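Local structure of conserved uncharacterized protein (predicted phosphoesterase COG0622) (Streptococcus pneumoniae, 3CK2) at residues R26-G31 with R162-Y167; A35-G40 with L71-G76; Q95-W100 with I125-P130; A106-Y111 with S153-D158. The protein is probably a metal-dependent phosphoesterase of the calcineurin-like superfamily, holding two manganese ions at what is presumably its active site. All coordinates share one frame; numbering follows the deposited sequence.

Starting from the N terminus, the chain leaves helix 19-29 and enters the widest loop of the set, which contact 1 closes only at 162-167, 130 intervening residues later. The other three contacts nest inside it. Contact 2 joins strand 35-38 of the six-stranded sheet to edge strand 70-75 of the five-stranded one. It closes before contacts 3 and 4 open; those two cross, since their segments alternate: helix 95-103 packs on strand 125-130, and strand 108-110, next to that strand, reaches strand 154-160 of the other sheet. Contacts 2 and 4 thus tie the two sheets together, while contacts 1 and 3 dress the outside of the sandwich.

Contact 1: R26-G31 with R162-Y167; sequences RDRYVG and RDHEVY. With SRT (S,R meso-tartaric acid), chain F.
R28 leaves its helix with CG anti to the backbone N (chi1 -172°) and stays extended as far as NE, which carries the guanidinium out to H164; the histidine answers with CG beside its own backbone N (chi1 -43°), turning the imidazole broadside to the arginine. The result is a flat stack with the planes only 3° apart and the centres 4.2 Å from each other. It is offset: R28 CD lies over the middle of the ring, 3.6 Å from the H164 ring centroid in a CH-pi contact, whereas R28 NE sits 3.5 Å from H164 CG and the far end of the guanidinium slides toward H164 CB and CD2. R162 O lies over the other face of the imidazole, toward its rim, so both faces have a neighbour. Y29 braces the arginine from its own helix, with R28 CG over the centre of the phenol ring and a weak hydrogen bond from R28 NE to Y29 OH of 3.4 Å. Both imidazole nitrogens are engaged, ND1 with the hydroxyl of Y145, which also bonds Y29 OH, and NE2 with E24 of the arginine's helix. Further along 162-167, V166 CG1 comes within 3.7 Å of O2 of meso-tartaric acid. The contact lies at the surface, where the C-terminal turn of helix 19-29 meets the loop between strands 154-160 and 172-175, with Y29 also resting on L160.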
# COMPACT_ATOMS: atom_id res chain seq x y z
N ARG A 26 -1.16 5.53 -11.84
CA ARG A 26 -1.49 6.93 -11.56
C ARG A 26 -2.65 7.38 -12.47
O ARG A 26 -3.71 7.81 -11.99
CB ARG A 26 -0.30 7.89 -11.75
CG ARG A 26 -0.71 9.36 -11.37
CD ARG A 26 -0.03 10.53 -12.11
NE ARG A 26 0.07 10.35 -13.55
CZ ARG A 26 1.01 10.93 -14.30
NH1 ARG A 26 1.89 11.72 -13.73
NH2 ARG A 26 1.09 10.73 -15.62
N ASP A 27 -2.38 7.31 -13.78
CA ASP A 27 -3.29 7.74 -14.81
C ASP A 27 -4.67 7.07 -14.71
O ASP A 27 -5.69 7.70 -14.95
CB ASP A 27 -2.69 7.43 -16.20
CG ASP A 27 -1.60 8.41 -16.61
OD1 ASP A 27 -1.32 9.37 -15.86
OD2 ASP A 27 -1.02 8.23 -17.71
N ARG A 28 -4.68 5.80 -14.38
CA ARG A 28 -5.94 5.06 -14.32
C ARG A 28 -6.82 5.53 -13.17
O ARG A 28 -8.06 5.62 -13.29
CB ARG A 28 -5.63 3.58 -14.16
CG ARG A 28 -6.84 2.70 -14.28
CD ARG A 28 -6.44 1.26 -14.14
NE ARG A 28 -7.62 0.42 -14.15
CZ ARG A 28 -8.29 0.07 -15.25
NH1 ARG A 28 -7.86 0.44 -16.46
NH2 ARG A 28 -9.37 -0.68 -15.13
N TYR A 29 -6.18 5.86 -12.06
CA TYR A 29 -6.88 6.00 -10.80
C TYR A 29 -6.90 7.41 -10.19
O TYR A 29 -7.83 7.74 -9.43
CB TYR A 29 -6.30 5.00 -9.80
CG TYR A 29 -6.56 3.55 -10.12
CD1 TYR A 29 -7.86 3.00 -10.01
CD2 TYR A 29 -5.50 2.70 -10.48
CE1 TYR A 29 -8.07 1.63 -10.30
CE2 TYR A 29 -5.69 1.35 -10.73
CZ TYR A 29 -6.97 0.80 -10.65
OH TYR A 29 -7.14 -0.53 -10.94
N VAL A 30 -5.88 8.23 -10.47
CA VAL A 30 -5.82 9.55 -9.79
C VAL A 30 -7.06 10.37 -10.18
O VAL A 30 -7.42 10.46 -11.36
CB VAL A 30 -4.52 10.34 -10.00
CG1 VAL A 30 -4.67 11.81 -9.48
CG2 VAL A 30 -3.34 9.60 -9.35
N GLY A 31 -7.74 10.89 -9.16
CA GLY A 31 -8.98 11.64 -9.36
C GLY A 31 -10.23 10.78 -9.46
O GLY A 31 -11.32 11.32 -9.48
N ARG A 162 -1.39 -6.52 -13.23
CA ARG A 162 -0.92 -5.40 -14.06
C ARG A 162 -1.85 -5.06 -15.22
O ARG A 162 -1.65 -4.01 -15.89
CB ARG A 162 0.51 -5.69 -14.55
CG ARG A 162 1.52 -5.47 -13.41
CD ARG A 162 2.95 -5.91 -13.76
NE ARG A 162 3.51 -5.14 -14.86
CZ ARG A 162 4.54 -4.31 -14.77
NH1 ARG A 162 5.19 -4.18 -13.65
NH2 ARG A 162 4.95 -3.66 -15.85
N ASP A 163 -2.84 -5.92 -15.45
CA ASP A 163 -3.93 -5.61 -16.37
C ASP A 163 -5.19 -5.16 -15.64
O ASP A 163 -6.22 -4.95 -16.27
CB ASP A 163 -4.24 -6.83 -17.28
CG ASP A 163 -3.12 -7.11 -18.28
OD1 ASP A 163 -2.17 -6.28 -18.42
OD2 ASP A 163 -3.20 -8.16 -18.92
N HIS A 164 -5.09 -4.99 -14.32
CA HIS A 164 -6.11 -4.34 -13.50
C HIS A 164 -7.32 -5.24 -13.30
O HIS A 164 -8.46 -4.77 -13.20
CB HIS A 164 -6.50 -2.99 -14.10
CG HIS A 164 -5.34 -2.18 -14.59
ND1 HIS A 164 -4.38 -1.68 -13.74
CD2 HIS A 164 -4.96 -1.81 -15.84
CE1 HIS A 164 -3.47 -1.04 -14.44
NE2 HIS A 164 -3.80 -1.10 -15.72
N GLU A 165 -7.06 -6.54 -13.24
CA GLU A 165 -8.11 -7.54 -13.04
C GLU A 165 -7.90 -8.11 -11.66
O GLU A 165 -6.76 -8.26 -11.24
CB GLU A 165 -7.98 -8.69 -14.02
CG GLU A 165 -7.82 -8.30 -15.46
CD GLU A 165 -9.11 -8.08 -16.19
OE1 GLU A 165 -10.19 -8.52 -15.71
OE2 GLU A 165 -9.03 -7.48 -17.29
N VAL A 166 -8.98 -8.50 -10.98
CA VAL A 166 -8.87 -9.15 -9.69
C VAL A 166 -8.16 -10.49 -9.90
O VAL A 166 -8.48 -11.24 -10.83
CB VAL A 166 -10.22 -9.30 -9.00
CG1 VAL A 166 -10.12 -9.99 -7.67
CG2 VAL A 166 -10.90 -7.93 -8.81
N TYR A 167 -7.16 -10.75 -9.09
CA TYR A 167 -6.54 -12.05 -9.08
C TYR A 167 -7.23 -12.93 -8.01
O TYR A 167 -7.28 -12.58 -6.83
CB TYR A 167 -5.06 -11.91 -8.78
CG TYR A 167 -4.26 -13.12 -9.15
CD1 TYR A 167 -4.06 -13.44 -10.47
CD2 TYR A 167 -3.73 -13.95 -8.18
CE1 TYR A 167 -3.32 -14.53 -10.85
CE2 TYR A 167 -2.95 -15.06 -8.54
CZ TYR A 167 -2.75 -15.32 -9.89
OH TYR A 167 -2.06 -16.41 -10.30
O1 SRT F . -15.03 -10.43 -3.88
O11 SRT F . -14.43 -12.38 -4.72
C1 SRT F . -14.53 -11.13 -4.80
C2 SRT F . -14.00 -10.43 -6.02
O2 SRT F . -13.11 -9.41 -5.57
C3 SRT F . -15.07 -9.73 -6.88
O3 SRT F . -16.38 -10.27 -6.62
C4 SRT F . -14.76 -9.80 -8.37
O4 SRT F . -15.49 -9.17 -9.17
O41 SRT F . -13.76 -10.45 -8.79

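Contact 2: A35-G40 with L71-G76; sequences AVFHNG and LVTELG
F37 and T73 reach for each other across the gap between their strands and make the closer half of this contact. The threonine hydroxyl comes up at the edge of the phenyl ring, near its plane, with T73 OG1 3.8 Å from F37 CE1, while the methyl T73 CG2 lies 4.2 Å from F37 CZ. With its hydroxyl beside its own backbone N (chi1 -59°), T73 has OG1 at the ring edge, where it also accepts a hydrogen bond from R55 NE. F37 is buried, with I9 and Q82 also against it. Toward the outside the packing thins: A35 CB and L75 CD2 meet at 4.0 Å through a single pair of methyls, both residues are partly exposed, and the neighbouring E74 and G76 are exposed. At the other end of 35-40 the buried turn N39-G40 follows, where H38 ND1 accepts from G40 N in its ring plane (3.0 Å), shaping the loop just before D41, which binds both manganese ions. Strand 35-38 lies between 54-56 and 7-12 in one sheet, and 70-75 is an edge strand of the other, paired with 78-83; this contact is one of the places where the two sheets face each other.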
# COMPACT_ATOMS: atom_id res chain seq x y z
N ALA A 35 -7.56 7.93 -2.82
CA ALA A 35 -6.12 8.08 -2.67
C ALA A 35 -5.42 6.94 -3.37
O ALA A 35 -5.98 5.86 -3.51
CB ALA A 35 -5.72 8.12 -1.17
N VAL A 36 -4.19 7.22 -3.83
CA VAL A 36 -3.31 6.25 -4.43
C VAL A 36 -2.02 6.24 -3.65
O VAL A 36 -1.42 7.29 -3.46
CB VAL A 36 -3.08 6.52 -5.96
CG1 VAL A 36 -2.13 5.46 -6.57
CG2 VAL A 36 -4.42 6.53 -6.70
N PHE A 37 -1.57 5.05 -3.22
CA PHE A 37 -0.35 4.90 -2.39
C PHE A 37 0.74 4.05 -3.03
O PHE A 37 0.46 3.02 -3.64
CB PHE A 37 -0.69 4.25 -1.04
CG PHE A 37 -1.66 5.02 -0.25
CD1 PHE A 37 -1.23 5.94 0.67
CD2 PHE A 37 -3.03 4.84 -0.45
CE1 PHE A 37 -2.12 6.66 1.41
CE2 PHE A 37 -3.93 5.59 0.28
CZ PHE A 37 -3.46 6.51 1.22
N HIS A 38 1.99 4.43 -2.80
CA HIS A 38 3.12 3.61 -3.24
C HIS A 38 4.00 3.45 -2.01
O HIS A 38 4.36 4.43 -1.41
CB HIS A 38 3.86 4.27 -4.40
CG HIS A 38 4.89 3.41 -5.04
ND1 HIS A 38 5.95 2.87 -4.34
CD2 HIS A 38 5.05 3.03 -6.33
CE1 HIS A 38 6.69 2.16 -5.17
NE2 HIS A 38 6.16 2.23 -6.38
N ASN A 39 4.31 2.22 -1.62
CA ASN A 39 4.96 1.96 -0.34
C ASN A 39 6.49 1.81 -0.43
O ASN A 39 7.14 1.32 0.50
CB ASN A 39 4.32 0.74 0.33
CG ASN A 39 2.82 0.89 0.55
OD1 ASN A 39 2.30 2.02 0.58
ND2 ASN A 39 2.11 -0.25 0.73
N GLY A 40 7.03 2.24 -1.57
CA GLY A 40 8.46 2.41 -1.76
C GLY A 40 9.16 1.37 -2.61
O GLY A 40 8.56 0.42 -3.13
N LEU A 71 4.40 8.12 6.46
CA LEU A 71 3.41 9.11 6.01
C LEU A 71 2.08 8.75 6.64
O LEU A 71 1.66 7.57 6.63
CB LEU A 71 3.33 9.10 4.48
CG LEU A 71 2.96 10.33 3.67
CD1 LEU A 71 3.74 11.59 4.09
CD2 LEU A 71 3.16 9.99 2.14
N VAL A 72 1.44 9.77 7.22
CA VAL A 72 0.08 9.68 7.75
C VAL A 72 -0.87 10.40 6.80
O VAL A 72 -0.66 11.56 6.47
CB VAL A 72 -0.01 10.30 9.20
CG1 VAL A 72 -1.44 10.26 9.72
CG2 VAL A 72 0.94 9.58 10.16
N THR A 73 -1.89 9.70 6.37
CA THR A 73 -2.88 10.23 5.47
C THR A 73 -4.25 10.06 6.12
O THR A 73 -4.68 8.97 6.37
CB THR A 73 -2.83 9.54 4.12
OG1 THR A 73 -1.55 9.70 3.55
CG2 THR A 73 -3.78 10.15 3.21
N GLU A 74 -4.90 11.15 6.45
CA GLU A 74 -6.19 11.08 7.08
C GLU A 74 -7.19 11.28 6.01
O GLU A 74 -7.17 12.27 5.32
CB GLU A 74 -6.34 12.08 8.20
CG GLU A 74 -5.10 12.24 9.02
CD GLU A 74 -5.32 12.15 10.49
OE1 GLU A 74 -4.35 12.35 11.22
OE2 GLU A 74 -6.44 11.89 10.94
N LEU A 75 -8.03 10.30 5.83
CA LEU A 75 -8.94 10.30 4.74
C LEU A 75 -10.29 10.26 5.38
O LEU A 75 -10.72 9.24 5.87
CB LEU A 75 -8.70 9.05 3.90
CG LEU A 75 -8.68 9.15 2.40
CD1 LEU A 75 -7.75 10.14 1.93
CD2 LEU A 75 -8.33 7.84 1.85
N GLY A 76 -10.95 11.41 5.41
CA GLY A 76 -12.13 11.57 6.23
C GLY A 76 -11.90 11.00 7.59
O GLY A 76 -11.00 11.39 8.29

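Contact 3: Q95-W100 with I125-P130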
# COMPACT_ATOMS: atom_id res chain seq x y z
N GLN A 95 6.02 -6.89 15.43
CA GLN A 95 5.76 -6.27 16.72
C GLN A 95 6.05 -4.76 16.74
O GLN A 95 5.30 -3.99 17.34
CB GLN A 95 6.56 -6.98 17.82
CG GLN A 95 6.09 -8.40 18.07
CD GLN A 95 6.69 -9.02 19.31
OE1 GLN A 95 7.91 -8.98 19.52
NE2 GLN A 95 5.84 -9.63 20.15
N LYS A 96 7.14 -4.34 16.09
CA LYS A 96 7.46 -2.92 16.01
C LYS A 96 6.45 -2.18 15.11
O LYS A 96 5.97 -1.13 15.46
CB LYS A 96 8.91 -2.72 15.52
CG LYS A 96 9.98 -3.11 16.54
CD LYS A 96 11.36 -2.80 16.02
CE LYS A 96 12.46 -3.57 16.77
NZ LYS A 96 13.01 -4.78 16.01
N LEU A 97 6.14 -2.75 13.95
CA LEU A 97 5.12 -2.14 13.08
C LEU A 97 3.74 -2.02 13.78
O LEU A 97 3.08 -0.99 13.70
CB LEU A 97 4.98 -2.94 11.79
CG LEU A 97 4.14 -2.30 10.68
CD1 LEU A 97 4.84 -1.03 10.14
CD2 LEU A 97 3.85 -3.32 9.59
N ASP A 98 3.32 -3.08 14.47
CA ASP A 98 2.06 -3.08 15.19
C ASP A 98 2.08 -2.11 16.39
O ASP A 98 1.07 -1.50 16.70
CB ASP A 98 1.74 -4.51 15.65
CG ASP A 98 0.36 -4.65 16.26
OD1 ASP A 98 -0.66 -4.44 15.59
OD2 ASP A 98 0.29 -5.01 17.43
N TYR A 99 3.20 -1.98 17.08
CA TYR A 99 3.27 -1.01 18.18
C TYR A 99 3.00 0.43 17.67
O TYR A 99 2.24 1.19 18.28
CB TYR A 99 4.62 -1.10 18.87
CG TYR A 99 4.79 -0.16 20.06
CD1 TYR A 99 4.24 -0.47 21.30
CD2 TYR A 99 5.51 1.03 19.93
CE1 TYR A 99 4.41 0.39 22.39
CE2 TYR A 99 5.68 1.88 21.00
CZ TYR A 99 5.12 1.56 22.22
OH TYR A 99 5.31 2.43 23.26
N TRP A 100 3.61 0.76 16.54
CA TRP A 100 3.49 2.07 15.90
C TRP A 100 2.06 2.28 15.47
O TRP A 100 1.53 3.35 15.68
CB TRP A 100 4.44 2.18 14.69
CG TRP A 100 4.27 3.42 13.87
CD1 TRP A 100 4.24 4.71 14.33
CD2 TRP A 100 4.14 3.52 12.43
NE1 TRP A 100 4.07 5.59 13.29
CE2 TRP A 100 4.01 4.89 12.12
CE3 TRP A 100 4.09 2.58 11.39
CZ2 TRP A 100 3.86 5.35 10.80
CZ3 TRP A 100 3.94 3.05 10.09
CH2 TRP A 100 3.83 4.42 9.80
N ILE A 125 -7.07 -3.10 13.33
CA ILE A 125 -6.23 -2.50 12.30
C ILE A 125 -5.98 -3.46 11.14
O ILE A 125 -5.47 -4.58 11.32
CB ILE A 125 -4.86 -2.02 12.89
CG1 ILE A 125 -5.08 -1.21 14.18
CG2 ILE A 125 -4.11 -1.19 11.82
CD1 ILE A 125 -3.82 -0.81 14.94
N LEU A 126 -6.35 -3.00 9.95
CA LEU A 126 -5.97 -3.67 8.71
C LEU A 126 -4.51 -3.37 8.36
O LEU A 126 -4.12 -2.19 8.22
CB LEU A 126 -6.85 -3.19 7.55
CG LEU A 126 -6.51 -3.69 6.15
CD1 LEU A 126 -6.70 -5.20 6.04
CD2 LEU A 126 -7.33 -2.93 5.11
N PHE A 127 -3.71 -4.45 8.26
CA PHE A 127 -2.35 -4.41 7.74
C PHE A 127 -2.33 -5.00 6.33
O PHE A 127 -2.82 -6.10 6.10
CB PHE A 127 -1.37 -5.19 8.64
CG PHE A 127 -1.20 -4.60 10.02
CD1 PHE A 127 -0.10 -3.80 10.33
CD2 PHE A 127 -2.13 -4.86 11.01
CE1 PHE A 127 0.04 -3.26 11.60
CE2 PHE A 127 -1.98 -4.32 12.29
CZ PHE A 127 -0.90 -3.50 12.56
N LEU A 128 -1.74 -4.26 5.40
CA LEU A 128 -1.75 -4.61 3.99
C LEU A 128 -0.40 -4.37 3.35
O LEU A 128 0.15 -3.25 3.43
CB LEU A 128 -2.82 -3.80 3.23
CG LEU A 128 -2.93 -3.95 1.70
CD1 LEU A 128 -3.50 -5.33 1.33
CD2 LEU A 128 -3.82 -2.87 1.19
N ASN A 129 0.10 -5.42 2.71
CA ASN A 129 1.17 -5.33 1.74
C ASN A 129 0.50 -5.61 0.41
O ASN A 129 -0.13 -6.68 0.23
CB ASN A 129 2.29 -6.34 2.05
CG ASN A 129 3.53 -6.12 1.18
OD1 ASN A 129 3.44 -5.87 -0.01
ND2 ASN A 129 4.71 -6.25 1.79
N PRO A 130 0.61 -4.67 -0.54
CA PRO A 130 -0.07 -4.92 -1.81
C PRO A 130 0.59 -6.00 -2.69
O PRO A 130 0.07 -6.28 -3.73
CB PRO A 130 -0.00 -3.55 -2.50
CG PRO A 130 1.29 -2.98 -2.01
CD PRO A 130 1.34 -3.38 -0.55
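Helix 95-103 is the helix of a beta-alpha-beta crossover, joining the parallel neighbours 78-83 and 108-110, and it sets L97 and D98 against F127 on strand 125-130, the next parallel strand. F127 does nearly all the work on the sheet side. Its CG lies beside the backbone N (chi1 -65°), and the ring stands out from the sheet to meet D98 with its far end and L97 along its side. L97 runs alongside F127, pointing the other way, and a single methyl makes the apolar touch, L97 CD2 to F127 CD1 at 4.0 Å. D98 instead crosses the phenyl at about a right angle. Having CG anti to the backbone N (chi1 -173°) brings one carboxylate oxygen over to the ring tip, where D98 OD1 is 3.2 Å from F127 CZ and 3.6 Å from F127 CE2. The carboxylate and ring planes are inclined at 47°, an oblique meeting. The helix backbone itself is close as well, since D98 CA lies 4.0 Å from F127 CZ. D98 OD1 is buried by this contact without a polar partner in the model, which probably costs some stability or raises the pKa of the acid. The side chains of F127 and I125 face the helix, both also touching A101, whereas L126 and L128 point the other way, onto strands 145-150 and 154-160. Strand 125-130 is therefore covered by the helix on one side and by the six-stranded sheet on the other, with 108-110 and 117-122 as its neighbours.

Contact 4: A106-Y111 with S153-D158. With SRT (S,R meso-tartaric acid), chain F.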
# COMPACT_ATOMS: atom_id res chain seq x y z
N ALA A 106 -4.32 3.83 13.95
CA ALA A 106 -4.60 3.82 12.51
C ALA A 106 -5.83 2.93 12.20
O ALA A 106 -6.06 1.94 12.89
CB ALA A 106 -3.35 3.34 11.74
N ALA A 107 -6.60 3.28 11.18
CA ALA A 107 -7.57 2.33 10.61
C ALA A 107 -6.82 1.28 9.76
O ALA A 107 -7.16 0.08 9.76
CB ALA A 107 -8.64 3.08 9.76
N ILE A 108 -5.80 1.75 9.04
CA ILE A 108 -5.08 0.98 8.05
C ILE A 108 -3.59 1.29 8.14
O ILE A 108 -3.19 2.44 8.31
CB ILE A 108 -5.57 1.27 6.60
CG1 ILE A 108 -7.09 0.99 6.46
CG2 ILE A 108 -4.71 0.43 5.55
CD1 ILE A 108 -7.70 1.44 5.11
N CYS A 109 -2.78 0.25 8.07
CA CYS A 109 -1.33 0.33 8.08
C CYS A 109 -0.78 -0.31 6.78
O CYS A 109 -0.96 -1.48 6.53
CB CYS A 109 -0.79 -0.38 9.31
SG CYS A 109 1.03 -0.39 9.42
N LEU A 110 -0.17 0.51 5.95
CA LEU A 110 0.29 0.12 4.64
C LEU A 110 1.80 -0.05 4.70
O LEU A 110 2.49 0.80 5.21
CB LEU A 110 -0.04 1.21 3.62
CG LEU A 110 -1.52 1.49 3.36
CD1 LEU A 110 -1.66 2.64 2.33
CD2 LEU A 110 -2.26 0.19 2.88
N TYR A 111 2.28 -1.17 4.16
CA TYR A 111 3.72 -1.47 4.13
C TYR A 111 4.12 -2.18 2.78
O TYR A 111 3.26 -2.57 1.99
CB TYR A 111 4.14 -2.24 5.43
CG TYR A 111 3.67 -3.65 5.54
CD1 TYR A 111 4.51 -4.71 5.25
CD2 TYR A 111 2.38 -3.96 5.95
CE1 TYR A 111 4.08 -6.03 5.32
CE2 TYR A 111 1.93 -5.30 6.01
CZ TYR A 111 2.79 -6.33 5.69
OH TYR A 111 2.37 -7.65 5.76
N SER A 153 -18.69 -0.64 8.02
CA SER A 153 -18.89 -2.05 8.36
C SER A 153 -17.75 -2.98 7.93
O SER A 153 -17.52 -4.02 8.57
CB SER A 153 -20.19 -2.53 7.71
OG SER A 153 -21.25 -1.68 8.09
N TYR A 154 -17.06 -2.61 6.86
CA TYR A 154 -16.11 -3.47 6.19
C TYR A 154 -14.90 -2.79 5.61
O TYR A 154 -14.99 -1.72 5.09
CB TYR A 154 -16.80 -4.16 5.02
CG TYR A 154 -17.96 -5.01 5.42
CD1 TYR A 154 -17.77 -6.15 6.15
CD2 TYR A 154 -19.24 -4.65 5.10
CE1 TYR A 154 -18.81 -6.91 6.53
CE2 TYR A 154 -20.29 -5.41 5.48
CZ TYR A 154 -20.07 -6.53 6.20
OH TYR A 154 -21.11 -7.28 6.59
N PHE A 155 -13.79 -3.47 5.67
CA PHE A 155 -12.70 -3.32 4.70
C PHE A 155 -12.82 -4.47 3.69
O PHE A 155 -12.90 -5.64 4.07
CB PHE A 155 -11.31 -3.48 5.34
CG PHE A 155 -10.99 -2.49 6.40
CD1 PHE A 155 -10.93 -1.13 6.11
CD2 PHE A 155 -10.69 -2.92 7.69
CE1 PHE A 155 -10.58 -0.22 7.09
CE2 PHE A 155 -10.36 -1.99 8.69
CZ PHE A 155 -10.30 -0.65 8.39
N LYS A 156 -12.79 -4.14 2.40
CA LYS A 156 -12.78 -5.16 1.35
C LYS A 156 -11.45 -5.01 0.62
O LYS A 156 -11.15 -3.93 0.13
CB LYS A 156 -13.98 -4.99 0.40
CG LYS A 156 -13.95 -5.94 -0.83
CD LYS A 156 -13.90 -7.45 -0.43
CE LYS A 156 -13.59 -8.36 -1.60
NZ LYS A 156 -14.46 -8.00 -2.75
N VAL A 157 -10.65 -6.07 0.58
CA VAL A 157 -9.36 -6.07 -0.14
C VAL A 157 -9.35 -7.01 -1.35
O VAL A 157 -9.67 -8.19 -1.24
CB VAL A 157 -8.19 -6.45 0.80
CG1 VAL A 157 -6.85 -6.45 0.03
CG2 VAL A 157 -8.20 -5.53 2.09
N ASP A 158 -9.03 -6.46 -2.51
CA ASP A 158 -8.78 -7.25 -3.71
C ASP A 158 -7.38 -7.00 -4.19
O ASP A 158 -6.88 -5.88 -4.12
CB ASP A 158 -9.72 -6.85 -4.82
CG ASP A 158 -11.13 -7.32 -4.57
OD1 ASP A 158 -11.40 -8.55 -4.50
OD2 ASP A 158 -11.97 -6.43 -4.40
O1 SRT F . -15.03 -10.43 -3.88
O11 SRT F . -14.43 -12.38 -4.72
C1 SRT F . -14.53 -11.13 -4.80
C2 SRT F . -14.00 -10.43 -6.02
O2 SRT F . -13.11 -9.41 -5.57
C3 SRT F . -15.07 -9.73 -6.88
O3 SRT F . -16.38 -10.27 -6.62
C4 SRT F . -14.76 -9.80 -8.37
O4 SRT F . -15.49 -9.17 -9.17
O41 SRT F . -13.76 -10.45 -8.79
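Apolar packing joins I108 to F155, whose side chains lie alongside each other, head to tail. The isoleucine lays its longer branch obliquely against the phenyl, I108 CG1 being 3.7 Å and I108 CD1 3.9 Å from F155 CE1. A107 adds its methyl at the ring tip, more loosely, with CB 4.3 Å from F155 CZ. With CG beside its backbone N (chi1 -61°), F155 reaches from its own sheet to the facing one, and L121 and L126 pack on it too. One polar atom joins the same group: the carbonyl oxygen of A107 approaches the ring obliquely and lies 3.5 Å from F155 CZ. The charged interactions are all on 153-158, on the side of the strand away from I108. K156 kinks at its CB-CG bond (chi2 58°) and again near its end (chi4 -48°), which turns NZ toward meso-tartaric acid, giving a hydrogen bond of 2.7 Å from K156 NZ to O1 of the ligand and a weak one to O2. The same nitrogen makes a long salt bridge of 3.4 Å to D158 OD2, an oxygen that R147 also holds, while S171 bonds D158 OD1. Strand 154-160 shows two chemistries: F155 packs between the sheets, and K156 and D158, with V166 and S171, line the pocket of meso-tartaric acid. K156 NZ, a positive group set between D158 OD2 and the ligand carboxylate oxygen O1, probably balances both.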